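PDB 4MC3: (2Z,6E)-hedycaryol synthase from Kitasatospora setae, which catalyses the magnesium-dependent 1,11-cyclisation of (2E,6E)-farnesyl diphosphate, with capture of water, to (2Z,6E)-hedycaryol and diphosphate. Local coordinates for residues Leu72-Leu77 / Asp140-His145; Glu147-Thr152 / Met181-Asp186; Tyr177-Pro182 / His216-Asn221. All blocks are in the same frame, centred on the assembly; numbering follows the deposited sequence.

In the fold
All three interactions are buried and lie within one all-helical class I terpene cyclase fold. Interaction 1 and interaction 2 share helix 136-160 and are both T-shaped aromatic pairs, but they differ in place: the first joins helices in the core, with the Trp74 side chain about 8 Å from the bound nerolidol, while the second holds Phe149, which touches it. A probable hydrogen bond from His145 to Asp186 ties them together. Interaction 3 differs in chemistry, being made of aliphatic and thioether groups; it sets the break between helices 168-178 and 181-188 against helix 204-225. Interactions 2 and 3 both use helix 181-188, and Phe149 of one and Val179, Met181 and Ile217 of the other line the same pocket.

Interaction 1: Leu72-Leu77 / Asp140-His145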
loop_
_atom_site.group_PDB
_atom_site.type_symbol
_atom_site.label_atom_id
_atom_site.label_comp_id
_atom_site.label_asym_id
_atom_site.label_seq_id
_atom_site.Cartn_x
_atom_site.Cartn_y
_atom_site.Cartn_z
ATOM N N LEU A 72 -3.584 1.208 11.630
ATOM C CA LEU A 72 -4.585 0.130 11.637
ATOM C C LEU A 72 -6.008 0.691 11.360
ATOM O O LEU A 72 -6.827 0.010 10.745
ATOM C CB LEU A 72 -4.588 -0.623 12.950
ATOM C CG LEU A 72 -3.394 -1.476 13.319
ATOM C CD1 LEU A 72 -3.729 -2.387 14.491
ATOM C CD2 LEU A 72 -2.886 -2.221 12.124
ATOM N N LYS A 73 -6.307 1.920 11.833
ATOM C CA LYS A 73 -7.584 2.545 11.505
ATOM C C LYS A 73 -7.732 2.721 9.976
ATOM O O LYS A 73 -8.773 2.415 9.407
ATOM C CB LYS A 73 -7.740 3.910 12.231
ATOM C CG LYS A 73 -7.826 3.752 13.757
ATOM C CD LYS A 73 -7.942 5.089 14.440
ATOM C CE LYS A 73 -7.962 4.921 15.938
ATOM N NZ LYS A 73 -7.892 6.264 16.629
ATOM N N TRP A 74 -6.660 3.191 9.329
ATOM C CA TRP A 74 -6.687 3.300 7.859
ATOM C C TRP A 74 -6.887 1.956 7.169
ATOM O O TRP A 74 -7.635 1.862 6.186
ATOM C CB TRP A 74 -5.436 4.054 7.367
ATOM C CG TRP A 74 -5.503 5.499 7.561
ATOM C CD1 TRP A 74 -5.036 6.190 8.605
ATOM C CD2 TRP A 74 -6.149 6.446 6.710
ATOM N NE1 TRP A 74 -5.318 7.538 8.472
ATOM C CE2 TRP A 74 -5.991 7.714 7.291
ATOM C CE3 TRP A 74 -6.790 6.353 5.476
ATOM C CZ2 TRP A 74 -6.557 8.880 6.726
ATOM C CZ3 TRP A 74 -7.324 7.473 4.909
ATOM C CH2 TRP A 74 -7.217 8.728 5.516
ATOM N N ILE A 75 -6.188 0.927 7.633
ATOM C CA ILE A 75 -6.365 -0.409 7.024
ATOM C C ILE A 75 -7.782 -0.953 7.240
ATOM O O ILE A 75 -8.394 -1.471 6.315
ATOM C CB ILE A 75 -5.290 -1.377 7.521
ATOM C CG1 ILE A 75 -3.891 -0.940 7.020
ATOM C CG2 ILE A 75 -5.633 -2.779 7.084
ATOM C CD1 ILE A 75 -2.759 -1.821 7.554
ATOM N N ALA A 76 -8.316 -0.792 8.441
ATOM C CA ALA A 76 -9.684 -1.254 8.695
ATOM C C ALA A 76 -10.687 -0.512 7.838
ATOM O O ALA A 76 -11.611 -1.118 7.288
ATOM C CB ALA A 76 -10.020 -1.069 10.158
ATOM N N LEU A 77 -10.531 0.801 7.737
ATOM C CA LEU A 77 -11.410 1.584 6.883
ATOM C C LEU A 77 -11.343 1.132 5.432
ATOM O O LEU A 77 -12.378 1.041 4.768
ATOM C CB LEU A 77 -11.123 3.046 7.045
ATOM C CG LEU A 77 -11.947 3.992 6.201
ATOM C CD1 LEU A 77 -13.416 4.016 6.554
ATOM C CD2 LEU A 77 -11.321 5.378 6.327
ATOM N N ASP A 140 -0.350 16.556 1.287
ATOM C CA ASP A 140 -0.602 16.549 -0.150
ATOM C C ASP A 140 -0.123 15.203 -0.777
ATOM O O ASP A 140 -0.760 14.665 -1.694
ATOM C CB ASP A 140 0.127 17.699 -0.822
ATOM C CG ASP A 140 -0.529 19.029 -0.586
ATOM O OD1 ASP A 140 -1.682 19.098 -0.123
ATOM O OD2 ASP A 140 0.118 20.036 -0.936
ATOM N N ALA A 141 1.015 14.673 -0.304
ATOM C CA ALA A 141 1.566 13.405 -0.823
ATOM C C ALA A 141 0.620 12.272 -0.474
ATOM O O ALA A 141 0.259 11.466 -1.329
ATOM C CB ALA A 141 2.928 13.147 -0.251
ATOM N N PHE A 142 0.158 12.244 0.775
ATOM C CA PHE A 142 -0.765 11.194 1.238
ATOM C C PHE A 142 -2.076 11.261 0.441
ATOM O O PHE A 142 -2.527 10.216 -0.062
ATOM C CB PHE A 142 -1.076 11.327 2.751
ATOM C CG PHE A 142 -2.042 10.303 3.227
ATOM C CD1 PHE A 142 -1.590 9.071 3.688
ATOM C CD2 PHE A 142 -3.408 10.514 3.176
ATOM C CE1 PHE A 142 -2.456 8.100 4.091
ATOM C CE2 PHE A 142 -4.322 9.502 3.540
ATOM C CZ PHE A 142 -3.838 8.303 4.055
ATOM N N ILE A 143 -2.680 12.441 0.302
ATOM C CA ILE A 143 -3.900 12.546 -0.452
ATOM C C ILE A 143 -3.721 12.085 -1.879
ATOM O O ILE A 143 -4.550 11.384 -2.434
ATOM C CB ILE A 143 -4.442 14.026 -0.404
ATOM C CG1 ILE A 143 -4.924 14.308 0.992
ATOM C CG2 ILE A 143 -5.555 14.254 -1.430
ATOM C CD1 ILE A 143 -5.373 15.760 1.160
ATOM N N GLY A 144 -2.641 12.474 -2.501
ATOM C CA GLY A 144 -2.462 12.045 -3.875
ATOM C C GLY A 144 -2.347 10.536 -4.003
ATOM O O GLY A 144 -2.957 9.921 -4.876
ATOM N N HIS A 145 -1.595 9.935 -3.091
ATOM C CA HIS A 145 -1.464 8.470 -3.105
ATOM C C HIS A 145 -2.785 7.754 -2.768
ATOM O O HIS A 145 -3.077 6.688 -3.345
ATOM C CB HIS A 145 -0.372 8.092 -2.145
ATOM C CG HIS A 145 1.007 8.448 -2.592
ATOM N ND1 HIS A 145 2.028 8.659 -1.688
ATOM C CD2 HIS A 145 1.572 8.517 -3.825
ATOM C CE1 HIS A 145 3.141 8.919 -2.338
ATOM N NE2 HIS A 145 2.889 8.847 -3.637
#
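Trp74 and Phe142 form a T-shaped aromatic pair in the buried core of the terpene synthase alpha fold, joining helix 65-84 to helix 136-160. The ring planes meet at 67°, and the centroid of the Phe142 ring lies 4.8 Å from that of the six-membered ring of Trp74. Phe142 presents its edge: CZ stands 3.5 Å above the indole plane, shifted toward the rim. The shortest approach is 3.6 Å, from Phe142 CE2 to Trp74 CH2, and Phe142 CZ also lies 3.7 Å from Trp74 CZ3, so two neighbouring ring carbons share the contact. Long side chains bridge a wide gap, since the CA atoms of Trp74 and Phe142 are 11.9 Å apart. Phe142 spans its half with CG anti to the backbone N (chi1 178°), extending away from that nitrogen to meet an indole that comes from the opposite direction. At the polar rim, Trp74 NE1 is hydrogen-bonded to Thr130 OG1, which restricts rotation of the indole and satisfies a buried N-H. Further aromatic groups surround the pair: Phe146 meets Trp74 edge-to-face, and Trp127 lies nearly parallel to the Phe142 ring. Helix 118-131 packs on Trp74 through Leu123 and Leu126, while helix 181-188 touches both partners through Leu187 and reaches Trp74 with Trp183.

Interaction 2: Glu147-Thr152 / Met181-Asp186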
loop_
_atom_site.group_PDB
_atom_site.type_symbol
_atom_site.label_atom_id
_atom_site.label_comp_id
_atom_site.label_asym_id
_atom_site.label_seq_id
_atom_site.Cartn_x
_atom_site.Cartn_y
_atom_site.Cartn_z
ATOM N N GLU A 147 -5.908 9.006 -3.087
ATOM C CA GLU A 147 -6.813 9.238 -4.206
ATOM C C GLU A 147 -6.461 8.360 -5.384
ATOM O O GLU A 147 -7.376 7.841 -6.022
ATOM C CB GLU A 147 -6.869 10.717 -4.653
ATOM C CG GLU A 147 -7.585 11.592 -3.641
ATOM C CD GLU A 147 -7.788 13.018 -4.066
ATOM O OE1 GLU A 147 -6.961 13.576 -4.758
ATOM O OE2 GLU A 147 -8.805 13.560 -3.672
ATOM N N ALA A 148 -5.175 8.180 -5.666
ATOM C CA ALA A 148 -4.728 7.287 -6.763
ATOM C C ALA A 148 -5.255 5.847 -6.465
ATOM O O ALA A 148 -5.748 5.167 -7.334
ATOM C CB ALA A 148 -3.236 7.287 -6.951
ATOM N N PHE A 149 -5.089 5.384 -5.231
ATOM C CA PHE A 149 -5.601 4.068 -4.765
ATOM C C PHE A 149 -7.103 3.996 -5.030
ATOM O O PHE A 149 -7.576 3.047 -5.632
ATOM C CB PHE A 149 -5.244 3.894 -3.279
ATOM C CG PHE A 149 -5.974 2.816 -2.601
ATOM C CD1 PHE A 149 -5.576 1.477 -2.703
ATOM C CD2 PHE A 149 -7.032 3.136 -1.762
ATOM C CE1 PHE A 149 -6.299 0.487 -2.054
ATOM C CE2 PHE A 149 -7.729 2.184 -1.137
ATOM C CZ PHE A 149 -7.407 0.865 -1.278
ATOM N N LEU A 150 -7.871 5.002 -4.605
ATOM C CA LEU A 150 -9.339 4.958 -4.735
ATOM C C LEU A 150 -9.734 4.922 -6.239
ATOM O O LEU A 150 -10.601 4.168 -6.635
ATOM C CB LEU A 150 -9.957 6.171 -4.071
ATOM C CG LEU A 150 -9.927 6.156 -2.533
ATOM C CD1 LEU A 150 -10.519 7.459 -2.057
ATOM C CD2 LEU A 150 -10.636 4.989 -1.957
ATOM N N GLN A 151 -9.031 5.694 -7.032
ATOM C CA GLN A 151 -9.328 5.815 -8.460
ATOM C C GLN A 151 -9.130 4.524 -9.198
ATOM O O GLN A 151 -9.813 4.275 -10.221
ATOM C CB GLN A 151 -8.539 6.922 -9.101
ATOM C CG GLN A 151 -9.029 7.312 -10.516
ATOM C CD GLN A 151 -10.447 7.910 -10.549
ATOM O OE1 GLN A 151 -11.048 8.302 -9.505
ATOM N NE2 GLN A 151 -11.025 7.946 -11.745
ATOM N N THR A 152 -8.261 3.639 -8.706
ATOM C CA THR A 152 -8.061 2.339 -9.373
ATOM C C THR A 152 -9.310 1.513 -9.438
ATOM O O THR A 152 -9.466 0.735 -10.420
ATOM C CB THR A 152 -6.894 1.527 -8.782
ATOM O OG1 THR A 152 -7.170 1.085 -7.447
ATOM C CG2 THR A 152 -5.637 2.313 -8.921
ATOM N N MET A 181 0.458 0.357 -1.073
ATOM C CA MET A 181 1.780 0.617 -0.516
ATOM C C MET A 181 2.107 2.103 -0.381
ATOM O O MET A 181 2.467 2.564 0.701
ATOM C CB MET A 181 2.856 -0.078 -1.355
ATOM C CG MET A 181 3.204 -1.479 -0.880
ATOM S SD MET A 181 3.117 -1.648 0.913
ATOM C CE MET A 181 1.756 -2.801 1.079
ATOM N N PRO A 182 1.994 2.852 -1.476
ATOM C CA PRO A 182 2.419 4.269 -1.458
ATOM C C PRO A 182 1.818 5.068 -0.271
ATOM O O PRO A 182 2.570 5.752 0.445
ATOM C CB PRO A 182 1.994 4.777 -2.811
ATOM C CG PRO A 182 2.202 3.575 -3.682
ATOM C CD PRO A 182 1.601 2.467 -2.850
ATOM N N TRP A 183 0.516 5.000 -0.055
ATOM C CA TRP A 183 -0.063 5.716 1.084
ATOM C C TRP A 183 0.226 5.073 2.415
ATOM O O TRP A 183 0.398 5.742 3.448
ATOM C CB TRP A 183 -1.560 6.007 0.913
ATOM C CG TRP A 183 -2.473 4.869 0.852
ATOM C CD1 TRP A 183 -2.979 4.322 -0.266
ATOM C CD2 TRP A 183 -3.030 4.158 1.945
ATOM N NE1 TRP A 183 -3.817 3.285 0.056
ATOM C CE2 TRP A 183 -3.846 3.150 1.422
ATOM C CE3 TRP A 183 -2.883 4.253 3.358
ATOM C CZ2 TRP A 183 -4.561 2.267 2.243
ATOM C CZ3 TRP A 183 -3.615 3.349 4.152
ATOM C CH2 TRP A 183 -4.408 2.380 3.595
ATOM N N LEU A 184 0.355 3.730 2.428
ATOM C CA LEU A 184 0.766 3.056 3.644
ATOM C C LEU A 184 2.093 3.529 4.136
ATOM O O LEU A 184 2.342 3.820 5.317
ATOM C CB LEU A 184 0.731 1.510 3.483
ATOM C CG LEU A 184 -0.667 0.967 3.324
ATOM C CD1 LEU A 184 -0.636 -0.454 2.752
ATOM C CD2 LEU A 184 -1.374 0.878 4.682
ATOM N N TRP A 185 3.066 3.580 3.235
ATOM C CA TRP A 185 4.432 4.036 3.541
ATOM C C TRP A 185 4.438 5.522 3.906
ATOM O O TRP A 185 5.194 5.897 4.805
ATOM C CB TRP A 185 5.418 3.773 2.443
ATOM C CG TRP A 185 5.724 2.255 2.313
ATOM C CD1 TRP A 185 5.766 1.337 3.303
ATOM C CD2 TRP A 185 5.985 1.533 1.084
ATOM N NE1 TRP A 185 6.082 0.088 2.785
ATOM C CE2 TRP A 185 6.175 0.184 1.416
ATOM C CE3 TRP A 185 6.031 1.910 -0.249
ATOM C CZ2 TRP A 185 6.454 -0.810 0.434
ATOM C CZ3 TRP A 185 6.346 0.938 -1.229
ATOM C CH2 TRP A 185 6.532 -0.393 -0.866
ATOM N N ASP A 186 3.589 6.351 3.280
ATOM C CA ASP A 186 3.461 7.712 3.765
ATOM C C ASP A 186 3.201 7.756 5.282
ATOM O O ASP A 186 3.719 8.613 6.012
ATOM C CB ASP A 186 2.336 8.467 3.045
ATOM C CG ASP A 186 2.619 8.746 1.572
ATOM O OD1 ASP A 186 3.777 8.847 1.155
ATOM O OD2 ASP A 186 1.591 8.846 0.837
#
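Phe149 turns CG anti to its backbone N (chi1 165°), and Trp183 places its own CG between the backbone N and the carbonyl carbon (chi1 65°); together these rotations bring an indole edge over a phenyl face. The planes stand at 67°, with 4.9 Å between the centroids of the Phe149 ring and the five-membered ring of Trp183, a T-shaped stack. Trp183 NE1 lies 3.4 Å above the Phe149 plane, offset toward the rim, and its nearest ring atom is Phe149 CG at 3.5 Å. The N-H points toward the ring, so its partial positive charge would probably be attracted to the pi cloud. Trp183 CD1 adds an apolar touch to Phe149 CB at 3.8 Å, and Leu184 CG packs over one face of the indole. The Phe149 carbonyl is gripped twice: Phe149 O accepts from Thr152 OG1 at 2.7 Å, in the carbonyl plane, and from Thr152 N at 3.2 Å. On the same helix as Trp183, Met181 SD sits 3.4 Å above the Trp185 ring, a Met-aromatic contact. A leucine in place of Phe149 would probably leave the Trp183 N-H without its aromatic face and deprive the pocket of a pi surface. Phe149 touches the bound nerolidol and is important for stabilising the cation at C-11, so this ring pair belongs to the aromatic-lined active-site cavity characteristic of class I terpene cyclases.

Interaction 3: Tyr177-Pro182 / His216-Asn221; sequences YSVGMP and HIALVN. With 28U ((3R,6E)-3,7,11-trimethyldodeca-1,6,10-trien-3-ol), chain B.
Val179 and Met181 meet Ile217 and Ala218 in an apolar contact at the helix break, where the turn between helices 168-178 and 181-188 lies against helix 204-225. The backbones come close, with 5.8 Å between the CA atoms of Val179 and Ala218. Gly180 makes the break, its positive phi of 85° favouring glycine, and it is the N-cap of the second helix; a side chain there would also crowd the ligand. Val179 points CG2 anti to its backbone N, so that this methyl lies 3.8 Å from Ala218 CB and 4.0 Å from Ile217 CG2. Met181 crosses Ile217 at about a right angle: its CG is 3.8 Å from Ile217 CD1, and SD packs on the same methyl. The Met181 chain bends at chi2 and chi3, carrying CE to 4.0 Å from nerolidol C4. Ile217 thus divides its branches, CD1 against Met181 and CG2 against the ligand, 3.6 Å from C4. Asn221, by similarity a magnesium ligand of the NXXXSXXXE motif, lies near the nerolidol hydroxyl, but its ND2 is hydrogen-bonded to His310. Arg175, a substrate-binding residue by similarity, is hydrogen-bonded to Ser178 OG just before the break. The methyls of Ile217, Val179 and Met181 turned to the ligand offer a cationic intermediate no nucleophile, the Met181 sulfur packing on Ile217 instead, and the C-terminal end of helix 168-178, directed at the pocket by the break, could lend negative potential to a cation, consistent with a helix-dipole effect.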
loop_
_atom_site.group_PDB
_atom_site.type_symbol
_atom_site.label_atom_id
_atom_site.label_comp_id
_atom_site.label_asym_id
_atom_site.label_seq_id
_atom_site.Cartn_x
_atom_site.Cartn_y
_atom_site.Cartn_z
ATOM N N TYR A 177 -0.292 1.654 -7.276
ATOM C CA TYR A 177 -1.238 2.399 -6.364
ATOM C C TYR A 177 -2.341 1.509 -5.778
ATOM O O TYR A 177 -2.725 1.699 -4.613
ATOM C CB TYR A 177 -1.802 3.597 -7.085
ATOM C CG TYR A 177 -0.716 4.562 -7.455
ATOM C CD1 TYR A 177 -0.019 5.293 -6.496
ATOM C CD2 TYR A 177 -0.340 4.731 -8.789
ATOM C CE1 TYR A 177 1.007 6.155 -6.861
ATOM C CE2 TYR A 177 0.683 5.578 -9.141
ATOM C CZ TYR A 177 1.361 6.273 -8.173
ATOM O OH TYR A 177 2.375 7.151 -8.508
ATOM N N SER A 178 -2.924 0.564 -6.525
ATOM C CA SER A 178 -4.010 -0.288 -6.013
ATOM C C SER A 178 -3.569 -1.206 -4.881
ATOM O O SER A 178 -4.390 -1.574 -4.040
ATOM C CB SER A 178 -4.718 -1.071 -7.113
ATOM O OG SER A 178 -3.903 -2.164 -7.576
ATOM N N VAL A 179 -2.284 -1.585 -4.824
ATOM C CA VAL A 179 -1.768 -2.380 -3.711
ATOM C C VAL A 179 -1.729 -1.558 -2.421
ATOM O O VAL A 179 -1.535 -2.119 -1.359
ATOM C CB VAL A 179 -0.383 -2.986 -4.112
ATOM C CG1 VAL A 179 0.719 -1.949 -4.157
ATOM C CG2 VAL A 179 -0.016 -4.146 -3.216
ATOM N N GLY A 180 -1.808 -0.245 -2.536
ATOM C CA GLY A 180 -1.899 0.630 -1.357
ATOM C C GLY A 180 -0.619 1.038 -0.698
ATOM O O GLY A 180 -0.586 1.975 0.123
ATOM N N MET A 181 0.458 0.357 -1.073
ATOM C CA MET A 181 1.780 0.617 -0.516
ATOM C C MET A 181 2.107 2.103 -0.381
ATOM O O MET A 181 2.467 2.564 0.701
ATOM C CB MET A 181 2.856 -0.078 -1.355
ATOM C CG MET A 181 3.204 -1.479 -0.880
ATOM S SD MET A 181 3.117 -1.648 0.913
ATOM C CE MET A 181 1.756 -2.801 1.079
ATOM N N PRO A 182 1.994 2.852 -1.476
ATOM C CA PRO A 182 2.419 4.269 -1.458
ATOM C C PRO A 182 1.818 5.068 -0.271
ATOM O O PRO A 182 2.570 5.752 0.445
ATOM C CB PRO A 182 1.994 4.777 -2.811
ATOM C CG PRO A 182 2.202 3.575 -3.682
ATOM C CD PRO A 182 1.601 2.467 -2.850
ATOM N N HIS A 216 6.897 -5.265 -6.329
ATOM C CA HIS A 216 7.313 -6.585 -5.825
ATOM C C HIS A 216 6.192 -7.225 -5.008
ATOM O O HIS A 216 5.757 -8.359 -5.246
ATOM C CB HIS A 216 8.550 -6.461 -4.971
ATOM C CG HIS A 216 9.095 -7.762 -4.486
ATOM N ND1 HIS A 216 8.534 -8.470 -3.449
ATOM C CD2 HIS A 216 10.158 -8.496 -4.917
ATOM C CE1 HIS A 216 9.248 -9.578 -3.241
ATOM N NE2 HIS A 216 10.237 -9.612 -4.111
ATOM N N ILE A 217 5.644 -6.446 -4.053
ATOM C CA ILE A 217 4.592 -6.856 -3.181
ATOM C C ILE A 217 3.371 -7.209 -3.978
ATOM O O ILE A 217 2.695 -8.218 -3.713
ATOM C CB ILE A 217 4.346 -5.733 -2.134
ATOM C CG1 ILE A 217 5.564 -5.619 -1.204
ATOM C CG2 ILE A 217 3.085 -5.947 -1.371
ATOM C CD1 ILE A 217 5.616 -4.349 -0.376
ATOM N N ALA A 218 2.976 -6.338 -4.904
ATOM C CA ALA A 218 1.766 -6.575 -5.692
ATOM C C ALA A 218 1.851 -7.769 -6.595
ATOM O O ALA A 218 0.847 -8.513 -6.726
ATOM C CB ALA A 218 1.418 -5.373 -6.521
ATOM N N LEU A 219 3.009 -7.985 -7.209
ATOM C CA LEU A 219 3.166 -9.089 -8.139
ATOM C C LEU A 219 3.187 -10.427 -7.377
ATOM O O LEU A 219 2.640 -11.434 -7.857
ATOM C CB LEU A 219 4.424 -8.921 -8.973
ATOM C CG LEU A 219 4.337 -7.823 -10.019
ATOM C CD1 LEU A 219 5.687 -7.454 -10.550
ATOM C CD2 LEU A 219 3.400 -8.205 -11.153
ATOM N N VAL A 220 3.812 -10.430 -6.197
ATOM C CA VAL A 220 3.757 -11.633 -5.349
ATOM C C VAL A 220 2.292 -11.891 -4.983
ATOM O O VAL A 220 1.818 -13.039 -5.083
ATOM C CB VAL A 220 4.674 -11.483 -4.113
ATOM C CG1 VAL A 220 4.354 -12.538 -3.046
ATOM C CG2 VAL A 220 6.105 -11.511 -4.577
ATOM N N ASN A 221 1.562 -10.854 -4.559
ATOM C CA ASN A 221 0.105 -10.934 -4.292
ATOM C C ASN A 221 -0.636 -11.531 -5.496
ATOM O O ASN A 221 -1.457 -12.411 -5.318
ATOM C CB ASN A 221 -0.492 -9.586 -3.847
ATOM C CG ASN A 221 -2.008 -9.607 -3.667
ATOM O OD1 ASN A 221 -2.762 -9.464 -4.633
ATOM N ND2 ASN A 221 -2.465 -9.731 -2.419
HETATM C C4 28U B . -0.017 -6.306 0.444
HETATM C C5 28U B . -1.784 -6.018 2.234
HETATM C C6 28U B . -1.620 -4.732 3.021
HETATM C C7 28U B . -2.776 -3.931 3.548
HETATM C C8 28U B . -4.076 -3.929 3.146
HETATM C C10 28U B . -4.696 -4.892 2.166
HETATM C C13 28U B . -5.919 -2.944 -0.084
HETATM C C15 28U B . -5.725 -3.976 -1.178
HETATM O O16 28U B . -2.226 -7.047 0.027
HETATM C C3 28U B . -1.511 -5.969 0.682
HETATM C C2 28U B . -1.817 -4.630 -0.007
HETATM C C1 28U B . -3.081 -4.132 0.002
HETATM C C9 28U B . -4.870 -2.634 3.153
HETATM C C11 28U B . -4.600 -1.768 1.878
HETATM C C12 28U B . -4.846 -2.306 0.459
HETATM C C14 28U B . -7.278 -3.093 0.578
#